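Local atomic coordinates of cell wall surface anchor family protein (Streptococcus agalactiae serogroup V, PDB entry 3PF2), a protein that serves as the major pilin, the backbone subunit from which the pilus shaft on this bacterium's surface is built, and binds calcium ions. Residues Gly26-Trp31 with Pro135-Ile140; Gly182-Val187 with Thr310-Lys315; Asn260-Ala265 with Val290-Tyr295. One frame throughout, in Å; residues are numbered along the deposited sequence.

Interaction 1 lies in the first, Cna-type domain of this C-terminal pilin fragment, while interactions 2 and 3 belong to the second, prealbumin-like one. Along the chain interaction 1 is complete before interaction 2 opens, and both halves of interaction 3 fall between the two strands of interaction 2. The centres of interactions 1 and 2 are about 28 Å apart, those of 1 and 3 about 20 Å, and those of 2 and 3 about 15 Å. Interactions 2 and 3 touch: G183 O and S294 OG make a probable hydrogen bond, and R185 packs on Y295. Strand 178-190 is a continuous link between the domains: V179 packs on F29, W31 and I140 of interaction 1, and later residues pair in interaction 2.

Interaction 1. Residues Gly26-Trp31 with Pro135-Ile140; sequences GEEFKW and PVASTI
Strand segments F29-W31 and P135-I140 run antiparallel, their axes at 133°, with F29–S138 and W31–V136 as hydrogen-bonded pairs and K30–A137 as the non-hydrogen-bonded pair between them. F29 N donates to S138 O at 3.0 Å and W31 N to V136 O at 2.8 Å; the S138 and V136 amides return the bonds. Before the strand, G26 N still reaches I140 O (3.1 Å), and a water joins E27 O to I140 N. F29, W31, V136 and S138 share one face of the sheet. S138 OG, anti to its backbone N (chi1 -175°), sits at the indole edge in the ring plane and accepts a weak hydrogen bond from W31 NE1 (3.1 Å). With CG of F29 between the backbone N and carbonyl carbon (chi1 61°), one face of its ring covers S138 O, 3.5 Å from the plane and offset toward the rim. F29 CE2 meets I140 CG1 at 4.1 Å, while CE1 comes over a face of the W31 indole. K30 and A137 occupy the other face, where K30 lies beside P135. E28 OE2 rests on A137 CB at 3.6 Å. V13 and V179 cover the aromatic pair, and K11, a calcium ligand, makes a cation-pi contact with W31. Such pairing is that of adjacent inner strands in the antiparallel sheet of an Ig-like Cna domain, here with its aromatic face turned into the core.

Interaction 2. Residues Gly182-Val187 with Thr310-Lys315; sequences GGKRFV and TPDTIK
The F186 ring is met obliquely at CD1 by I314 CD1 (3.9 Å) and D312 CB (4.1 Å); F248 stacks on this ring and F288 packs against it edge-to-face. F186 and the D312 carboxylate lie side by side, pointing the same way, with their planes 79° apart. Over the carboxylate comes K184 NZ, which bridges to D312 OD1 at 2.9 Å from well above the plane, 63° out of it. A bend at chi2 (73°) swings CD of K184 out of an extended course, and the lysine crosses the aspartate at about a right angle. The third flat group, the R185 guanidinium, is approached obliquely by P311 CD, 3.9 Å from NH1, while NH1 bonds to A309 O and NE forms a salt bridge with E249. Behind these side chains the strands run parallel, with F186 facing D312 and V187 facing T313. D312 N bonds to R185 O, V187 N to D312 O (2.9 Å) and I314 N to V187 O (2.8 Å), so both backbone polar groups of V187 are used. On the face away from F186, V187 CG1 touches T313 OG1 (3.6 Å); it also meets P311 CG (3.9 Å). One water accepts a hydrogen bond from K184 NZ and donates to T310 O; another donates to D312 OD2. The ammonium is thus held by one carboxylate oxygen and by water, so a hydrated lysine-aspartate salt bridge adds a charged link beside the parallel backbone pairing.

Interaction 3. Residues Asn260-Ala265 with Val290-Tyr295; sequences NAEGTA and VSQTSY
A261 O lies along the flank of the Q292 side chain, nearest CB (3.2 Å) and CG (3.4 Å), with NE2 farther at 3.5 Å and no hydrogen bond between them. The two loops share not one direct hydrogen bond; a single water spans them, donating to G263 O (2.8 Å) and accepting from Q292 N (2.9 Å). A261 O finds its polar partner elsewhere, in the hydroxyl of Y255. With CG anti to the backbone N (chi1 -180°) and the rest extended, Q292 runs alongside E262, both pointing the same way. E262 CG touches Q292 OE1 at 3.5 Å, and the carboxylate and amide planes are turned 55° apart. Each loop is built on a type I beta turn: N260-G263 in the connection from strand 247-253 to strand 266-274, and S291-S294 just after strand 286-290, in the prealbumin-like domain. The second turn is braced from within. S291 OG accepts from T293 N, making an ST turn, and S291 N donates to S294 OG. Where the loops draw together near the strand ends, A265 CB lies 3.2 Å from V290 O and 3.8 Å from S291 CB, next to the backbone bonding of V290 with V266. Within the S291-S294 turn, S294 OG is hydrogen-bonded to G183 O; beyond it along the chain, the Y295 side chain packs on R185 of strand 178-190.

Interaction 1. Residues Gly26-Trp31 with Pro135-Ile140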
loop_
_atom_site.group_PDB
_atom_site.type_symbol
_atom_site.label_atom_id
_atom_site.label_comp_id
_atom_site.label_asym_id
_atom_site.label_seq_id
_atom_site.Cartn_x
_atom_site.Cartn_y
_atom_site.Cartn_z
ATOM N N GLY A 26 -0.277 -3.866 -6.714
ATOM C CA GLY A 26 0.411 -3.298 -7.877
ATOM C C GLY A 26 0.198 -1.817 -8.136
ATOM O O GLY A 26 0.935 -1.203 -8.917
ATOM N N GLU A 27 -0.795 -1.231 -7.471
ATOM C CA GLU A 27 -1.126 0.184 -7.629
ATOM C C GLU A 27 -0.136 1.002 -6.810
ATOM O O GLU A 27 -0.070 0.846 -5.590
ATOM C CB GLU A 27 -2.567 0.399 -7.152
ATOM C CG GLU A 27 -3.143 1.799 -7.187
ATOM C CD GLU A 27 -4.670 1.800 -6.969
ATOM O OE1 GLU A 27 -5.224 1.131 -6.027
ATOM O OE2 GLU A 27 -5.343 2.478 -7.759
ATOM N N GLU A 28 0.651 1.846 -7.469
ATOM C CA GLU A 28 1.680 2.603 -6.748
ATOM C C GLU A 28 1.059 3.744 -5.936
ATOM O O GLU A 28 0.110 4.395 -6.381
ATOM C CB GLU A 28 2.769 3.123 -7.694
ATOM C CG GLU A 28 3.956 3.757 -6.950
ATOM C CD GLU A 28 4.937 4.426 -7.880
ATOM O OE1 GLU A 28 5.757 3.702 -8.481
ATOM O OE2 GLU A 28 4.888 5.676 -7.994
ATOM N N PHE A 29 1.603 3.967 -4.742
ATOM C CA PHE A 29 1.179 5.056 -3.863
ATOM C C PHE A 29 2.399 5.512 -3.052
ATOM O O PHE A 29 3.444 4.872 -3.085
ATOM C CB PHE A 29 0.066 4.589 -2.900
ATOM C CG PHE A 29 0.489 3.476 -1.998
ATOM C CD1 PHE A 29 1.098 3.747 -0.770
ATOM C CD2 PHE A 29 0.345 2.154 -2.399
ATOM C CE1 PHE A 29 1.533 2.690 0.047
ATOM C CE2 PHE A 29 0.765 1.104 -1.583
ATOM C CZ PHE A 29 1.354 1.381 -0.359
ATOM N N LYS A 30 2.241 6.593 -2.308
ATOM C CA LYS A 30 3.341 7.122 -1.502
ATOM C C LYS A 30 3.127 6.933 -0.014
ATOM O O LYS A 30 2.040 7.212 0.493
ATOM C CB LYS A 30 3.530 8.602 -1.774
ATOM C CG LYS A 30 3.910 8.894 -3.230
ATOM C CD LYS A 30 4.210 10.352 -3.422
ATOM C CE LYS A 30 4.768 10.608 -4.818
ATOM N NZ LYS A 30 3.691 10.583 -5.850
ATOM N N TRP A 31 4.175 6.482 0.677
ATOM C CA TRP A 31 4.285 6.672 2.126
ATOM C C TRP A 31 4.984 8.015 2.316
ATOM O O TRP A 31 5.705 8.474 1.415
ATOM C CB TRP A 31 5.141 5.579 2.750
ATOM C CG TRP A 31 4.643 4.175 2.593
ATOM C CD1 TRP A 31 5.068 3.265 1.670
ATOM C CD2 TRP A 31 3.667 3.502 3.404
ATOM N NE1 TRP A 31 4.411 2.073 1.839
ATOM C CE2 TRP A 31 3.546 2.189 2.900
ATOM C CE3 TRP A 31 2.884 3.885 4.517
ATOM C CZ2 TRP A 31 2.678 1.242 3.456
ATOM C CZ3 TRP A 31 2.001 2.935 5.067
ATOM C CH2 TRP A 31 1.920 1.630 4.540
ATOM N N PRO A 135 8.813 11.448 0.593
ATOM C CA PRO A 135 7.851 10.559 -0.063
ATOM C C PRO A 135 8.528 9.298 -0.579
ATOM O O PRO A 135 9.592 9.377 -1.207
ATOM C CB PRO A 135 7.302 11.405 -1.228
ATOM C CG PRO A 135 8.167 12.618 -1.326
ATOM C CD PRO A 135 9.282 12.519 -0.301
ATOM N N VAL A 136 7.943 8.139 -0.284
ATOM C CA VAL A 136 8.472 6.855 -0.723
ATOM C C VAL A 136 7.399 6.106 -1.508
ATOM O O VAL A 136 6.359 5.734 -0.963
ATOM C CB VAL A 136 8.999 5.997 0.455
ATOM C CG1 VAL A 136 9.554 4.661 -0.048
ATOM C CG2 VAL A 136 10.090 6.765 1.210
ATOM N N ALA A 137 7.661 5.892 -2.791
ATOM C CA ALA A 137 6.738 5.144 -3.638
ATOM C C ALA A 137 6.814 3.646 -3.365
ATOM O O ALA A 137 7.904 3.086 -3.175
ATOM C CB ALA A 137 7.010 5.452 -5.106
ATOM N N SER A 138 5.645 3.007 -3.344
ATOM C CA SER A 138 5.491 1.656 -2.831
ATOM C C SER A 138 4.284 1.004 -3.499
ATOM O O SER A 138 3.425 1.703 -4.006
ATOM C CB SER A 138 5.243 1.745 -1.309
ATOM O OG SER A 138 5.200 0.468 -0.694
ATOM N N THR A 139 4.256 -0.329 -3.525
ATOM C CA THR A 139 3.041 -1.071 -3.904
ATOM C C THR A 139 2.775 -2.142 -2.856
ATOM O O THR A 139 3.676 -2.526 -2.118
ATOM C CB THR A 139 3.168 -1.769 -5.277
ATOM O OG1 THR A 139 4.246 -2.721 -5.237
ATOM C CG2 THR A 139 3.417 -0.764 -6.398
ATOM N N ILE A 140 1.528 -2.606 -2.771
ATOM C CA ILE A 140 1.222 -3.814 -2.028
ATOM C C ILE A 140 1.480 -4.983 -2.989
ATOM O O ILE A 140 1.112 -4.904 -4.156
ATOM C CB ILE A 140 -0.263 -3.849 -1.590
ATOM C CG1 ILE A 140 -0.598 -2.649 -0.683
ATOM C CG2 ILE A 140 -0.601 -5.174 -0.884
ATOM C CD1 ILE A 140 -2.093 -2.508 -0.289
HETATM O O HOH W 1 -0.636 -1.335 -4.096
#

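Interaction 2. Residues Gly182-Val187 with Thr310-Lys315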
loop_
_atom_site.group_PDB
_atom_site.type_symbol
_atom_site.label_atom_id
_atom_site.label_comp_id
_atom_site.label_asym_id
_atom_site.label_seq_id
_atom_site.Cartn_x
_atom_site.Cartn_y
_atom_site.Cartn_z
ATOM N N GLY A 182 -7.840 -6.487 -0.631
ATOM C CA GLY A 182 -8.800 -7.557 -0.368
ATOM C C GLY A 182 -8.989 -8.521 -1.523
ATOM O O GLY A 182 -8.324 -8.415 -2.549
ATOM N N GLY A 183 -9.919 -9.456 -1.357
ATOM C CA GLY A 183 -10.194 -10.460 -2.376
ATOM C C GLY A 183 -11.612 -10.979 -2.279
ATOM O O GLY A 183 -12.366 -10.603 -1.373
ATOM N N LYS A 184 -11.981 -11.844 -3.213
ATOM C CA LYS A 184 -13.308 -12.453 -3.183
ATOM C C LYS A 184 -13.260 -13.863 -3.740
ATOM O O LYS A 184 -12.470 -14.149 -4.636
ATOM C CB LYS A 184 -14.316 -11.604 -3.969
ATOM C CG LYS A 184 -15.758 -12.104 -3.846
ATOM C CD LYS A 184 -16.391 -11.815 -2.454
ATOM C CE LYS A 184 -17.802 -12.426 -2.417
ATOM N NZ LYS A 184 -18.359 -12.421 -1.040
ATOM N N ARG A 185 -14.110 -14.734 -3.202
ATOM C CA ARG A 185 -14.229 -16.122 -3.658
ATOM C C ARG A 185 -15.609 -16.307 -4.271
ATOM O O ARG A 185 -16.568 -15.693 -3.826
ATOM C CB ARG A 185 -14.050 -17.080 -2.473
ATOM C CG ARG A 185 -12.661 -16.936 -1.815
ATOM C CD ARG A 185 -12.447 -17.916 -0.660
ATOM N NE ARG A 185 -12.262 -19.283 -1.155
ATOM C CZ ARG A 185 -12.913 -20.351 -0.706
ATOM N NH1 ARG A 185 -13.793 -20.258 0.285
ATOM N NH2 ARG A 185 -12.665 -21.542 -1.241
ATOM N N PHE A 186 -15.690 -17.171 -5.275
ATOM C CA PHE A 186 -16.925 -17.431 -5.991
ATOM C C PHE A 186 -17.094 -18.920 -6.253
ATOM O O PHE A 186 -16.117 -19.663 -6.354
ATOM C CB PHE A 186 -16.885 -16.762 -7.365
ATOM C CG PHE A 186 -16.677 -15.283 -7.318
ATOM C CD1 PHE A 186 -17.756 -14.439 -7.093
ATOM C CD2 PHE A 186 -15.408 -14.744 -7.488
ATOM C CE1 PHE A 186 -17.581 -13.046 -7.047
ATOM C CE2 PHE A 186 -15.206 -13.345 -7.440
ATOM C CZ PHE A 186 -16.300 -12.499 -7.221
ATOM N N VAL A 187 -18.343 -19.330 -6.429
ATOM C CA VAL A 187 -18.639 -20.669 -6.939
ATOM C C VAL A 187 -19.794 -20.587 -7.938
ATOM O O VAL A 187 -20.827 -19.942 -7.670
ATOM C CB VAL A 187 -18.889 -21.694 -5.793
ATOM C CG1 VAL A 187 -20.069 -21.279 -4.910
ATOM C CG2 VAL A 187 -19.074 -23.094 -6.379
ATOM N N THR A 310 -16.849 -17.526 2.911
ATOM C CA THR A 310 -17.873 -18.160 2.091
ATOM C C THR A 310 -17.899 -17.507 0.720
ATOM O O THR A 310 -17.995 -16.287 0.627
ATOM C CB THR A 310 -19.231 -18.060 2.767
ATOM O OG1 THR A 310 -19.143 -18.699 4.046
ATOM C CG2 THR A 310 -20.307 -18.748 1.933
ATOM N N PRO A 311 -17.793 -18.310 -0.351
ATOM C CA PRO A 311 -17.844 -17.676 -1.675
ATOM C C PRO A 311 -19.258 -17.225 -2.005
ATOM O O PRO A 311 -20.238 -17.773 -1.448
ATOM C CB PRO A 311 -17.430 -18.815 -2.620
ATOM C CG PRO A 311 -17.836 -20.061 -1.904
ATOM C CD PRO A 311 -17.545 -19.767 -0.449
ATOM N N ASP A 312 -19.374 -16.242 -2.892
ATOM C CA ASP A 312 -20.676 -15.916 -3.470
ATOM C C ASP A 312 -21.022 -16.988 -4.477
ATOM O O ASP A 312 -20.192 -17.344 -5.322
ATOM C CB ASP A 312 -20.639 -14.583 -4.207
ATOM C CG ASP A 312 -20.781 -13.378 -3.289
ATOM O OD1 ASP A 312 -20.816 -13.534 -2.052
ATOM O OD2 ASP A 312 -20.842 -12.265 -3.837
ATOM N N THR A 313 -22.264 -17.458 -4.430
ATOM C CA THR A 313 -22.753 -18.367 -5.450
ATOM C C THR A 313 -23.239 -17.546 -6.640
ATOM O O THR A 313 -23.930 -16.550 -6.470
ATOM C CB THR A 313 -23.893 -19.248 -4.900
ATOM O OG1 THR A 313 -23.343 -20.191 -3.984
ATOM C CG2 THR A 313 -24.572 -20.026 -6.013
ATOM N N ILE A 314 -22.853 -17.961 -7.841
ATOM C CA ILE A 314 -23.391 -17.376 -9.061
ATOM C C ILE A 314 -24.187 -18.473 -9.747
ATOM O O ILE A 314 -23.634 -19.538 -10.028
ATOM C CB ILE A 314 -22.271 -16.898 -9.987
ATOM C CG1 ILE A 314 -21.435 -15.807 -9.298
ATOM C CG2 ILE A 314 -22.866 -16.373 -11.305
ATOM C CD1 ILE A 314 -20.147 -15.472 -10.037
ATOM N N LYS A 315 -25.470 -18.217 -9.996
ATOM C CA LYS A 315 -26.348 -19.210 -10.639
ATOM C C LYS A 315 -26.393 -19.065 -12.165
ATOM O O LYS A 315 -26.333 -17.954 -12.697
ATOM C CB LYS A 315 -27.784 -19.077 -10.114
ATOM C CG LYS A 315 -27.995 -19.298 -8.612
ATOM C CD LYS A 315 -29.483 -19.040 -8.281
ATOM C CE LYS A 315 -29.694 -18.138 -7.066
ATOM N NZ LYS A 315 -30.256 -18.841 -5.864
HETATM O O HOH W 2 -20.284 -10.003 -2.405
HETATM O O HOH W 3 -15.976 -14.640 -0.625
HETATM O O HOH W 4 -17.448 -13.523 1.524
#

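Interaction 3. Residues Asn260-Ala265 with Val290-Tyr295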
loop_
_atom_site.group_PDB
_atom_site.type_symbol
_atom_site.label_atom_id
_atom_site.label_comp_id
_atom_site.label_asym_id
_atom_site.label_seq_id
_atom_site.Cartn_x
_atom_site.Cartn_y
_atom_site.Cartn_z
ATOM N N ASN A 260 -9.741 2.550 7.549
ATOM C CA ASN A 260 -8.861 1.506 8.081
ATOM C C ASN A 260 -9.216 0.134 7.517
ATOM O O ASN A 260 -10.114 0.026 6.671
ATOM C CB ASN A 260 -8.809 1.534 9.618
ATOM C CG ASN A 260 -10.110 1.120 10.270
ATOM O OD1 ASN A 260 -10.959 0.458 9.672
ATOM N ND2 ASN A 260 -10.261 1.496 11.536
ATOM N N ALA A 261 -8.491 -0.897 7.940
ATOM C CA ALA A 261 -8.633 -2.232 7.357
ATOM C C ALA A 261 -10.003 -2.881 7.630
ATOM O O ALA A 261 -10.367 -3.846 6.957
ATOM C CB ALA A 261 -7.483 -3.150 7.812
ATOM N N GLU A 262 -10.737 -2.338 8.605
ATOM C CA GLU A 262 -12.116 -2.743 8.895
ATOM C C GLU A 262 -13.167 -1.903 8.166
ATOM O O GLU A 262 -14.378 -2.064 8.413
ATOM C CB GLU A 262 -12.383 -2.628 10.397
ATOM C CG GLU A 262 -11.482 -3.447 11.250
ATOM C CD GLU A 262 -11.935 -3.463 12.695
ATOM O OE1 GLU A 262 -12.919 -2.756 13.037
ATOM O OE2 GLU A 262 -11.300 -4.180 13.491
ATOM N N GLY A 263 -12.711 -1.015 7.278
ATOM C CA GLY A 263 -13.549 0.017 6.655
ATOM C C GLY A 263 -14.444 -0.407 5.505
ATOM O O GLY A 263 -14.489 -1.582 5.139
ATOM N N THR A 264 -15.142 0.568 4.926
ATOM C CA THR A 264 -16.256 0.270 4.006
ATOM C C THR A 264 -15.854 -0.556 2.781
ATOM O O THR A 264 -14.878 -0.254 2.088
ATOM C CB THR A 264 -17.036 1.524 3.567
ATOM O OG1 THR A 264 -17.411 2.278 4.732
ATOM C CG2 THR A 264 -18.320 1.108 2.846
ATOM N N ALA A 265 -16.652 -1.590 2.543
ATOM C CA ALA A 265 -16.483 -2.469 1.394
ATOM C C ALA A 265 -16.644 -1.708 0.077
ATOM O O ALA A 265 -17.300 -0.653 0.021
ATOM C CB ALA A 265 -17.458 -3.620 1.476
ATOM N N VAL A 290 -15.898 -6.463 -1.999
ATOM C CA VAL A 290 -14.646 -6.779 -1.343
ATOM C C VAL A 290 -14.621 -6.013 -0.026
ATOM O O VAL A 290 -14.836 -4.792 -0.008
ATOM C CB VAL A 290 -13.445 -6.360 -2.213
ATOM C CG1 VAL A 290 -12.130 -6.587 -1.443
ATOM C CG2 VAL A 290 -13.443 -7.169 -3.507
ATOM N N SER A 291 -14.409 -6.745 1.067
ATOM C CA SER A 291 -14.393 -6.185 2.424
ATOM C C SER A 291 -13.212 -6.759 3.193
ATOM O O SER A 291 -12.418 -7.515 2.647
ATOM C CB SER A 291 -15.679 -6.566 3.154
ATOM O OG SER A 291 -15.682 -7.961 3.467
ATOM N N GLN A 292 -13.111 -6.435 4.478
ATOM C CA GLN A 292 -12.066 -7.042 5.292
ATOM C C GLN A 292 -12.167 -8.574 5.328
ATOM O O GLN A 292 -11.148 -9.269 5.398
ATOM C CB GLN A 292 -12.117 -6.490 6.715
ATOM C CG GLN A 292 -11.041 -7.086 7.615
ATOM C CD GLN A 292 -11.090 -6.540 9.017
ATOM O OE1 GLN A 292 -12.153 -6.415 9.605
ATOM N NE2 GLN A 292 -9.933 -6.201 9.552
ATOM N N THR A 293 -13.390 -9.091 5.247
ATOM C CA THR A 293 -13.640 -10.508 5.506
ATOM C C THR A 293 -14.191 -11.287 4.306
ATOM O O THR A 293 -14.761 -12.372 4.473
ATOM C CB THR A 293 -14.589 -10.704 6.728
ATOM O OG1 THR A 293 -15.844 -10.034 6.478
ATOM C CG2 THR A 293 -13.955 -10.143 7.997
ATOM N N SER A 294 -14.004 -10.760 3.102
ATOM C CA SER A 294 -14.556 -11.411 1.903
ATOM C C SER A 294 -13.626 -12.472 1.312
ATOM O O SER A 294 -13.971 -13.135 0.334
ATOM C CB SER A 294 -14.947 -10.352 0.840
ATOM O OG SER A 294 -13.865 -9.482 0.549
ATOM N N TYR A 295 -12.441 -12.647 1.908
ATOM C CA TYR A 295 -11.506 -13.663 1.427
ATOM C C TYR A 295 -11.066 -14.544 2.602
ATOM O O TYR A 295 -11.175 -15.759 2.544
ATOM C CB TYR A 295 -10.288 -13.058 0.703
ATOM C CG TYR A 295 -9.491 -14.133 -0.028
ATOM C CD1 TYR A 295 -9.840 -14.527 -1.320
ATOM C CD2 TYR A 295 -8.409 -14.767 0.586
ATOM C CE1 TYR A 295 -9.129 -15.517 -1.987
ATOM C CE2 TYR A 295 -7.685 -15.748 -0.071
ATOM C CZ TYR A 295 -8.058 -16.127 -1.357
ATOM O OH TYR A 295 -7.354 -17.102 -2.021
HETATM O O HOH W 5 -14.680 -4.324 5.714
#